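Local coordinates for DUF4783 domain-containing protein (Bacteroides fragilis, PDB 4OUQ) that is of unknown function but has an NTF2-like domain, a fold that in many relatives forms a ligand-binding or catalytic pocket, at residues A[6-11]-A[72-77]; A[26-31]-A[42-47]; A[50-55]-A[76-81]. One frame throughout, in Å; residues are numbered along the deposited sequence.

Contact 1 of 3, residues A[6-11]-A[72-77]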
loop_
_atom_site.group_PDB
_atom_site.type_symbol
_atom_site.label_atom_id
_atom_site.label_comp_id
_atom_site.label_asym_id
_atom_site.label_seq_id
_atom_site.Cartn_x
_atom_site.Cartn_y
_atom_site.Cartn_z
ATOM N N VAL A 6 2.723 1.180 -11.718
ATOM C CA VAL A 6 2.153 -0.106 -12.079
ATOM C C VAL A 6 2.614 -1.197 -11.121
ATOM O O VAL A 6 1.897 -2.147 -10.840
ATOM C CB VAL A 6 2.641 -0.463 -13.523
ATOM C CG1 VAL A 6 2.372 -1.906 -13.903
ATOM C CG2 VAL A 6 1.999 0.446 -14.544
ATOM N N GLY A 7 3.908 -1.149 -10.748
ATOM C CA GLY A 7 4.437 -2.143 -9.885
ATOM C C GLY A 7 3.758 -2.262 -8.521
ATOM O O GLY A 7 3.782 -3.312 -7.899
ATOM N N VAL A 8 3.230 -1.153 -8.021
ATOM C CA VAL A 8 2.521 -1.146 -6.758
ATOM C C VAL A 8 1.241 -1.955 -6.856
ATOM O O VAL A 8 0.946 -2.746 -6.003
ATOM C CB VAL A 8 2.266 0.272 -6.312
ATOM C CG1 VAL A 8 1.275 0.308 -5.154
ATOM C CG2 VAL A 8 3.629 0.928 -5.928
ATOM N N VAL A 9 0.504 -1.702 -7.931
ATOM C CA VAL A 9 -0.786 -2.376 -8.154
ATOM C C VAL A 9 -0.524 -3.877 -8.337
ATOM O O VAL A 9 -1.205 -4.695 -7.777
ATOM C CB VAL A 9 -1.491 -1.808 -9.380
ATOM C CG1 VAL A 9 -2.762 -2.613 -9.662
ATOM C CG2 VAL A 9 -1.837 -0.348 -9.183
ATOM N N VAL A 10 0.506 -4.222 -9.094
ATOM C CA VAL A 10 0.890 -5.628 -9.309
ATOM C C VAL A 10 1.260 -6.283 -8.010
ATOM O O VAL A 10 0.845 -7.398 -7.721
ATOM C CB VAL A 10 2.046 -5.739 -10.353
ATOM C CG1 VAL A 10 2.559 -7.167 -10.426
ATOM C CG2 VAL A 10 1.579 -5.191 -11.723
ATOM N N ALA A 11 2.030 -5.577 -7.183
ATOM C CA ALA A 11 2.431 -6.152 -5.893
ATOM C C ALA A 11 1.230 -6.405 -4.977
ATOM O O ALA A 11 1.127 -7.466 -4.372
ATOM C CB ALA A 11 3.456 -5.248 -5.227
ATOM N N SER A 72 0.146 11.959 -5.002
ATOM C CA SER A 72 -0.872 11.179 -5.707
ATOM C C SER A 72 -1.433 10.092 -4.783
ATOM O O SER A 72 -0.867 9.791 -3.743
ATOM C CB SER A 72 -0.260 10.526 -6.970
ATOM O OG SER A 72 0.644 9.477 -6.613
ATOM N N PHE A 73 -2.526 9.463 -5.192
ATOM C CA PHE A 73 -3.073 8.375 -4.446
ATOM C C PHE A 73 -3.865 7.403 -5.290
ATOM O O PHE A 73 -4.330 7.782 -6.365
ATOM C CB PHE A 73 -3.974 8.911 -3.277
ATOM C CG PHE A 73 -5.226 9.622 -3.730
ATOM C CD1 PHE A 73 -6.403 8.886 -3.999
ATOM C CD2 PHE A 73 -5.268 11.000 -3.923
ATOM C CE1 PHE A 73 -7.537 9.527 -4.479
ATOM C CE2 PHE A 73 -6.430 11.652 -4.354
ATOM C CZ PHE A 73 -7.558 10.904 -4.660
ATOM N N ILE A 74 -4.019 6.203 -4.765
ATOM C CA ILE A 74 -4.981 5.250 -5.272
ATOM C C ILE A 74 -5.897 4.808 -4.106
ATOM O O ILE A 74 -5.457 4.674 -2.934
ATOM C CB ILE A 74 -4.369 4.016 -5.975
ATOM C CG1 ILE A 74 -3.366 3.298 -5.096
ATOM C CG2 ILE A 74 -3.742 4.417 -7.277
ATOM C CD1 ILE A 74 -2.768 2.032 -5.729
ATOM N N ILE A 75 -7.141 4.570 -4.475
ATOM C CA ILE A 75 -8.131 4.023 -3.558
ATOM C C ILE A 75 -8.447 2.638 -4.204
ATOM O O ILE A 75 -8.902 2.603 -5.357
ATOM C CB ILE A 75 -9.427 4.854 -3.531
ATOM C CG1 ILE A 75 -9.215 6.341 -3.230
ATOM C CG2 ILE A 75 -10.405 4.242 -2.527
ATOM C CD1 ILE A 75 -8.575 6.580 -1.901
ATOM N N GLY A 76 -8.286 1.547 -3.467
ATOM C CA GLY A 76 -8.473 0.200 -4.069
ATOM C C GLY A 76 -9.068 -0.793 -3.087
ATOM O O GLY A 76 -9.265 -0.452 -1.904
ATOM N N THR A 77 -9.559 -1.908 -3.634
ATOM C CA THR A 77 -10.163 -2.970 -2.833
ATOM C C THR A 77 -9.336 -4.228 -3.007
ATOM O O THR A 77 -9.105 -4.689 -4.159
ATOM C CB THR A 77 -11.653 -3.202 -3.231
ATOM O OG1 THR A 77 -12.400 -1.964 -3.021
ATOM C CG2 THR A 77 -12.239 -4.294 -2.412
#

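Contact 2 of 3, residues A[26-31]-A[42-47]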
loop_
_atom_site.group_PDB
_atom_site.type_symbol
_atom_site.label_atom_id
_atom_site.label_comp_id
_atom_site.label_asym_id
_atom_site.label_seq_id
_atom_site.Cartn_x
_atom_site.Cartn_y
_atom_site.Cartn_z
ATOM N N GLU A 26 11.210 6.365 2.584
ATOM C CA GLU A 26 12.065 6.088 3.723
ATOM C C GLU A 26 11.302 6.181 5.055
ATOM O O GLU A 26 11.699 5.562 6.039
ATOM C CB GLU A 26 13.323 6.933 3.683
ATOM C CG GLU A 26 14.296 6.448 2.590
ATOM C CD GLU A 26 14.818 5.034 2.858
ATOM O OE1 GLU A 26 15.485 4.846 3.863
ATOM O OE2 GLU A 26 14.558 4.121 2.078
ATOM N N LYS A 27 10.182 6.920 5.055
ATOM C CA LYS A 27 9.260 6.969 6.186
ATOM C C LYS A 27 7.833 6.769 5.683
ATOM O O LYS A 27 7.375 7.461 4.725
ATOM C CB LYS A 27 9.343 8.322 6.900
ATOM C CG LYS A 27 8.503 8.385 8.164
ATOM C CD LYS A 27 8.638 9.746 8.827
ATOM C CE LYS A 27 8.086 9.713 10.233
ATOM N NZ LYS A 27 8.183 11.027 10.898
ATOM N N VAL A 28 7.135 5.820 6.303
ATOM C CA VAL A 28 5.819 5.449 5.904
ATOM C C VAL A 28 4.877 5.474 7.084
ATOM O O VAL A 28 5.173 4.864 8.156
ATOM C CB VAL A 28 5.809 4.015 5.294
ATOM C CG1 VAL A 28 4.399 3.641 4.786
ATOM C CG2 VAL A 28 6.832 3.938 4.165
ATOM N N ASN A 29 3.752 6.167 6.898
ATOM C CA ASN A 29 2.636 6.190 7.868
ATOM C C ASN A 29 1.635 5.058 7.550
ATOM O O ASN A 29 1.006 5.061 6.510
ATOM C CB ASN A 29 1.909 7.549 7.813
ATOM C CG ASN A 29 0.729 7.618 8.776
ATOM O OD1 ASN A 29 0.716 6.939 9.792
ATOM N ND2 ASN A 29 -0.278 8.429 8.437
ATOM N N LEU A 30 1.592 4.043 8.391
ATOM C CA LEU A 30 0.658 2.947 8.190
ATOM C C LEU A 30 -0.552 3.160 9.108
ATOM O O LEU A 30 -0.404 3.384 10.322
ATOM C CB LEU A 30 1.305 1.584 8.493
ATOM C CG LEU A 30 2.555 1.169 7.706
ATOM C CD1 LEU A 30 3.097 -0.158 8.271
ATOM C CD2 LEU A 30 2.198 1.033 6.253
ATOM N N VAL A 31 -1.744 3.053 8.556
ATOM C CA VAL A 31 -2.961 3.265 9.311
ATOM C C VAL A 31 -3.756 2.014 9.155
ATOM O O VAL A 31 -4.334 1.778 8.126
ATOM C CB VAL A 31 -3.746 4.517 8.859
ATOM C CG1 VAL A 31 -4.945 4.771 9.767
ATOM C CG2 VAL A 31 -2.842 5.730 8.844
ATOM N N GLN A 42 12.023 -0.387 6.177
ATOM C CA GLN A 42 12.185 -1.810 6.499
ATOM C C GLN A 42 11.083 -2.275 7.452
ATOM O O GLN A 42 10.443 -3.340 7.229
ATOM C CB GLN A 42 13.579 -2.065 7.064
ATOM C CG GLN A 42 14.716 -1.703 6.081
ATOM C CD GLN A 42 15.284 -0.245 6.223
ATOM O OE1 GLN A 42 14.572 0.737 6.579
ATOM N NE2 GLN A 42 16.569 -0.113 5.924
ATOM N N ALA A 43 10.781 -1.450 8.467
ATOM C CA ALA A 43 9.684 -1.746 9.364
ATOM C C ALA A 43 8.305 -1.842 8.624
ATOM O O ALA A 43 7.538 -2.764 8.837
ATOM C CB ALA A 43 9.632 -0.743 10.490
ATOM N N ALA A 44 8.043 -0.941 7.657
ATOM C CA ALA A 44 6.827 -1.026 6.845
ATOM C C ALA A 44 6.764 -2.281 6.047
ATOM O O ALA A 44 5.728 -2.895 5.942
ATOM C CB ALA A 44 6.755 0.164 5.897
ATOM N N GLU A 45 7.874 -2.630 5.376
ATOM C CA GLU A 45 7.881 -3.817 4.504
ATOM C C GLU A 45 7.525 -5.068 5.344
ATOM O O GLU A 45 6.789 -5.942 4.851
ATOM C CB GLU A 45 9.213 -4.020 3.828
ATOM C CG GLU A 45 9.224 -5.248 2.885
ATOM C CD GLU A 45 9.492 -6.561 3.632
ATOM O OE1 GLU A 45 10.274 -6.529 4.589
ATOM O OE2 GLU A 45 8.925 -7.636 3.269
ATOM N N GLY A 46 8.066 -5.142 6.572
ATOM C CA GLY A 46 7.792 -6.309 7.478
ATOM C C GLY A 46 6.336 -6.344 7.924
ATOM O O GLY A 46 5.687 -7.377 7.921
ATOM N N THR A 47 5.798 -5.193 8.259
ATOM C CA THR A 47 4.412 -5.116 8.653
ATOM C C THR A 47 3.467 -5.552 7.505
ATOM O O THR A 47 2.444 -6.218 7.721
ATOM C CB THR A 47 4.053 -3.687 9.161
ATOM O OG1 THR A 47 4.861 -3.368 10.303
ATOM C CG2 THR A 47 2.607 -3.644 9.521
#

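Contact 3 of 3, residues A[50-55]-A[76-81]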
loop_
_atom_site.group_PDB
_atom_site.type_symbol
_atom_site.label_atom_id
_atom_site.label_comp_id
_atom_site.label_asym_id
_atom_site.label_seq_id
_atom_site.Cartn_x
_atom_site.Cartn_y
_atom_site.Cartn_z
ATOM N N ALA A 50 3.573 -9.238 7.057
ATOM C CA ALA A 50 2.719 -9.864 8.043
ATOM C C ALA A 50 1.236 -9.790 7.663
ATOM O O ALA A 50 0.477 -10.794 7.783
ATOM C CB ALA A 50 2.965 -9.272 9.405
ATOM N N PHE A 51 0.835 -8.651 7.173
ATOM C CA PHE A 51 -0.556 -8.444 6.767
ATOM C C PHE A 51 -0.949 -9.396 5.631
ATOM O O PHE A 51 -2.008 -10.075 5.681
ATOM C CB PHE A 51 -0.801 -6.965 6.385
ATOM C CG PHE A 51 -2.191 -6.719 5.890
ATOM C CD1 PHE A 51 -3.259 -6.596 6.771
ATOM C CD2 PHE A 51 -2.456 -6.746 4.535
ATOM C CE1 PHE A 51 -4.565 -6.450 6.290
ATOM C CE2 PHE A 51 -3.780 -6.659 4.068
ATOM C CZ PHE A 51 -4.807 -6.524 4.968
ATOM N N PHE A 52 -0.086 -9.489 4.626
ATOM C CA PHE A 52 -0.324 -10.402 3.493
ATOM C C PHE A 52 -0.219 -11.847 3.862
ATOM O O PHE A 52 -0.886 -12.706 3.257
ATOM C CB PHE A 52 0.655 -10.143 2.324
ATOM C CG PHE A 52 0.501 -8.791 1.643
ATOM C CD1 PHE A 52 -0.749 -8.213 1.403
ATOM C CD2 PHE A 52 1.633 -8.070 1.275
ATOM C CE1 PHE A 52 -0.888 -7.020 0.744
ATOM C CE2 PHE A 52 1.517 -6.842 0.622
ATOM C CZ PHE A 52 0.264 -6.316 0.339
ATOM N N SER A 53 0.565 -12.151 4.914
ATOM C CA SER A 53 0.673 -13.519 5.405
ATOM C C SER A 53 -0.569 -13.923 6.222
ATOM O O SER A 53 -0.996 -15.051 6.172
ATOM C CB SER A 53 1.928 -13.743 6.241
ATOM O OG SER A 53 3.077 -13.498 5.457
ATOM N N SER A 54 -1.114 -12.964 6.946
ATOM C CA SER A 54 -2.322 -13.150 7.738
ATOM C C SER A 54 -3.598 -13.250 6.862
ATOM O O SER A 54 -4.556 -13.964 7.237
ATOM C CB SER A 54 -2.492 -11.969 8.661
ATOM O OG SER A 54 -1.594 -12.034 9.716
ATOM N N ASN A 55 -3.560 -12.588 5.716
ATOM C CA ASN A 55 -4.722 -12.424 4.812
ATOM C C ASN A 55 -4.309 -12.751 3.415
ATOM O O ASN A 55 -3.937 -11.855 2.640
ATOM C CB ASN A 55 -5.278 -10.982 4.912
ATOM C CG ASN A 55 -5.643 -10.606 6.349
ATOM O OD1 ASN A 55 -6.627 -11.048 6.897
ATOM N ND2 ASN A 55 -4.832 -9.726 6.941
ATOM N N GLY A 76 -8.286 1.547 -3.467
ATOM C CA GLY A 76 -8.473 0.200 -4.069
ATOM C C GLY A 76 -9.068 -0.793 -3.087
ATOM O O GLY A 76 -9.265 -0.452 -1.904
ATOM N N THR A 77 -9.559 -1.908 -3.634
ATOM C CA THR A 77 -10.163 -2.970 -2.833
ATOM C C THR A 77 -9.336 -4.228 -3.007
ATOM O O THR A 77 -9.105 -4.689 -4.159
ATOM C CB THR A 77 -11.653 -3.202 -3.231
ATOM O OG1 THR A 77 -12.400 -1.964 -3.021
ATOM C CG2 THR A 77 -12.239 -4.294 -2.412
ATOM N N LEU A 78 -8.844 -4.755 -1.881
ATOM C CA LEU A 78 -8.050 -5.969 -1.802
ATOM C C LEU A 78 -8.949 -7.114 -1.385
ATOM O O LEU A 78 -9.687 -6.994 -0.396
ATOM C CB LEU A 78 -6.972 -5.776 -0.748
ATOM C CG LEU A 78 -5.902 -6.849 -0.612
ATOM C CD1 LEU A 78 -4.946 -6.742 -1.809
ATOM C CD2 LEU A 78 -5.181 -6.782 0.718
ATOM N N THR A 79 -9.004 -8.159 -2.199
ATOM C CA THR A 79 -9.806 -9.348 -1.871
ATOM C C THR A 79 -8.865 -10.410 -1.284
ATOM O O THR A 79 -7.746 -10.588 -1.734
ATOM C CB THR A 79 -10.582 -9.861 -3.090
ATOM O OG1 THR A 79 -9.685 -10.340 -4.123
ATOM C CG2 THR A 79 -11.448 -8.809 -3.626
ATOM N N THR A 80 -9.277 -11.015 -0.160
ATOM C CA THR A 80 -8.466 -11.976 0.524
ATOM C C THR A 80 -9.310 -13.195 1.015
ATOM O O THR A 80 -10.559 -13.131 1.053
ATOM C CB THR A 80 -7.743 -11.374 1.757
ATOM O OG1 THR A 80 -8.651 -11.318 2.866
ATOM C CG2 THR A 80 -7.217 -9.950 1.499
ATOM N N ALA A 81 -8.602 -14.205 1.522
ATOM C CA ALA A 81 -9.249 -15.396 2.114
ATOM C C ALA A 81 -10.112 -15.028 3.321
ATOM O O ALA A 81 -10.969 -15.801 3.704
ATOM C CB ALA A 81 -8.217 -16.372 2.539
#

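Contact 1 of 3, residues A[6-11]-A[72-77]
I74 of strand 72-80 meets V8 and V9 of the N-terminal helix 6-14 in a sparse, wholly apolar contact of helix on sheet, buried near the middle of the domain. No hydrogen bond joins the two segments, and together they hide only 75 Å² from each other. The junction is carried by a single methyl: CD1 of I74 approaches CG1 of V8 at 4.4 Å and CG2 of V9 at 4.3 Å, loose methyl contacts in keeping with the small buried surface. CG1 of I74 sits between the backbone N and the carbonyl carbon (chi1 54°), and with the chain beyond it extended (chi2 178°), CD1 is held out from the strand at the full length of the side chain. Such length is needed, because the backbones stay well apart; even their nearest pair of CA atoms, those of V9 and G76, is 9.1 Å apart. Isoleucine suits a strand, where its branched CB is well tolerated, and its length covers the distance between the backbones. The compact valines give the helix a low surface whose methyls serve different neighbours: V8 also packs on L20 and Y23, and V9 on F60 and V62 of the adjacent strand 57-67. With I4, which touches I74, these residues make the methyl junction part of a wider, largely apolar layer. Along the strand the pattern alternates. I74 sends its side chain to the helix, whereas F73 and I75 lie on the other face, against residues of strands 57-67 and 83-94. A short N-terminal helix packed on a curved, mostly antiparallel sheet, with aliphatic side chains between, is consistent with the alpha+beta cone of NTF2-like domains.

Contact 2 of 3, residues A[26-31]-A[42-47]
V28 and L30 of strand 28-32 face A44 and T47 of helix 41-54 across an apolar seam in which V28, L30 and A44 are buried while T47 lies toward the outer margin. The segment axes are 9.2 Å apart and run at only 29° to one another; V28 and L30 thus follow the same direction as A44 and T47, with L30 reaching both. Two pairs make up the packed part. In the first, CB of V28 lies 4.0 Å from CB of A44, and here the backbones come close, the CA atoms of V28 and A44 being 6.6 Å apart. Alanine fits because its lone methyl lets the helix settle near the strand. In the second, L30 and T47 meet tip to tip, with CD1 of L30 3.7 Å from CG2 of T47. CD1 also lies 4.1 Å from CA of A44, so this branch bridges one helical turn. The encounter uses the methyl of the threonine because CG2 stands anti to the backbone N, while OG1 lies beside that N. L30 presses on I103 of the neighbouring strand 97-107 as well, and A44 on V39, which extends the apolar layer over the sheet.

The other side is looser and polar. E26 and Q42 are exposed at the start of the two segments and their ends come no nearer than 5.0 Å to the opposite segment; E26 makes a long, weak ion pair with R41. N29 is turned to the other face, where its amide bonds to Q102 and S36. With no hydrogen bond between the segments, the contact depends on shape and exclusion of water.

Contact 3 of 3, residues A[50-55]-A[76-81]
L78 and T80, near the end of strand 72-80, pack against F51, F52 and N55 at the C-terminal end of helix 41-54, a helix-on-sheet contact consistent with the NTF2-like fold, in which helices cover one face of a curved sheet. At the start of the segment, G76 and T77 stay clear of the helix; T77 turns its hydroxyl to N63 on the adjacent strand 57-67. L78 is the apolar centre. Its CG is anti to the backbone N (chi1 -172°), which carries CD2 forward to two aromatic edges at once: 3.6 Å from CE2 of F51, lying in the plane of that ring, and 4.3 Å from CE1 of F52. A branched leucine suits this spot, since one methyl can meet the edges of two rings; the side chain also packs on V57 and F60. F51 is further held by an edge-to-face contact with F85. T79 then points to the other face and bonds to S58. T80 returns to the helix side, its CB 3.9 Å from the backbone O of N55 and 4.0 Å from CB of N55, so the two residues touch through carbon and carbonyl. Its hydroxyl has another task: OG1, placed between the backbone N and the carbonyl carbon, bonds to N of N82, as in an ST turn, and to O of G83, where the chain reverses after A81. N55, the first residue past the helix, has its OD1 hydrogen-bonded to ND2 of N82 in the turn after strand 72-80. Its own ND2 lies 3.3 Å above the ring plane of F51, offset to the rim, and donates a bent hydrogen bond (141°) to O of F51, 3.1 Å away.

In the fold
The three contacts place two helices on one six-stranded mixed sheet. Contact 2 and contact 3 use successive parts of helix 41-54, the first on strand 28-32 and the second on strand 72-80, their centres 16 Å apart; this helix therefore spans strands that are not neighbours in the sheet. Contact 1 brings helix 6-14 to the strand used by contact 3, and the two share G76 and T77. The centres of contacts 1 and 3 are 14 Å apart. Contacts 1 and 2 lie 16 Å apart, on opposite sides of the chain's centre. Along the chain, contact 2 closes before contact 3 opens, and the chain between the segments of contact 1 contains all of contact 2, so distant sequence is gathered into one compact domain.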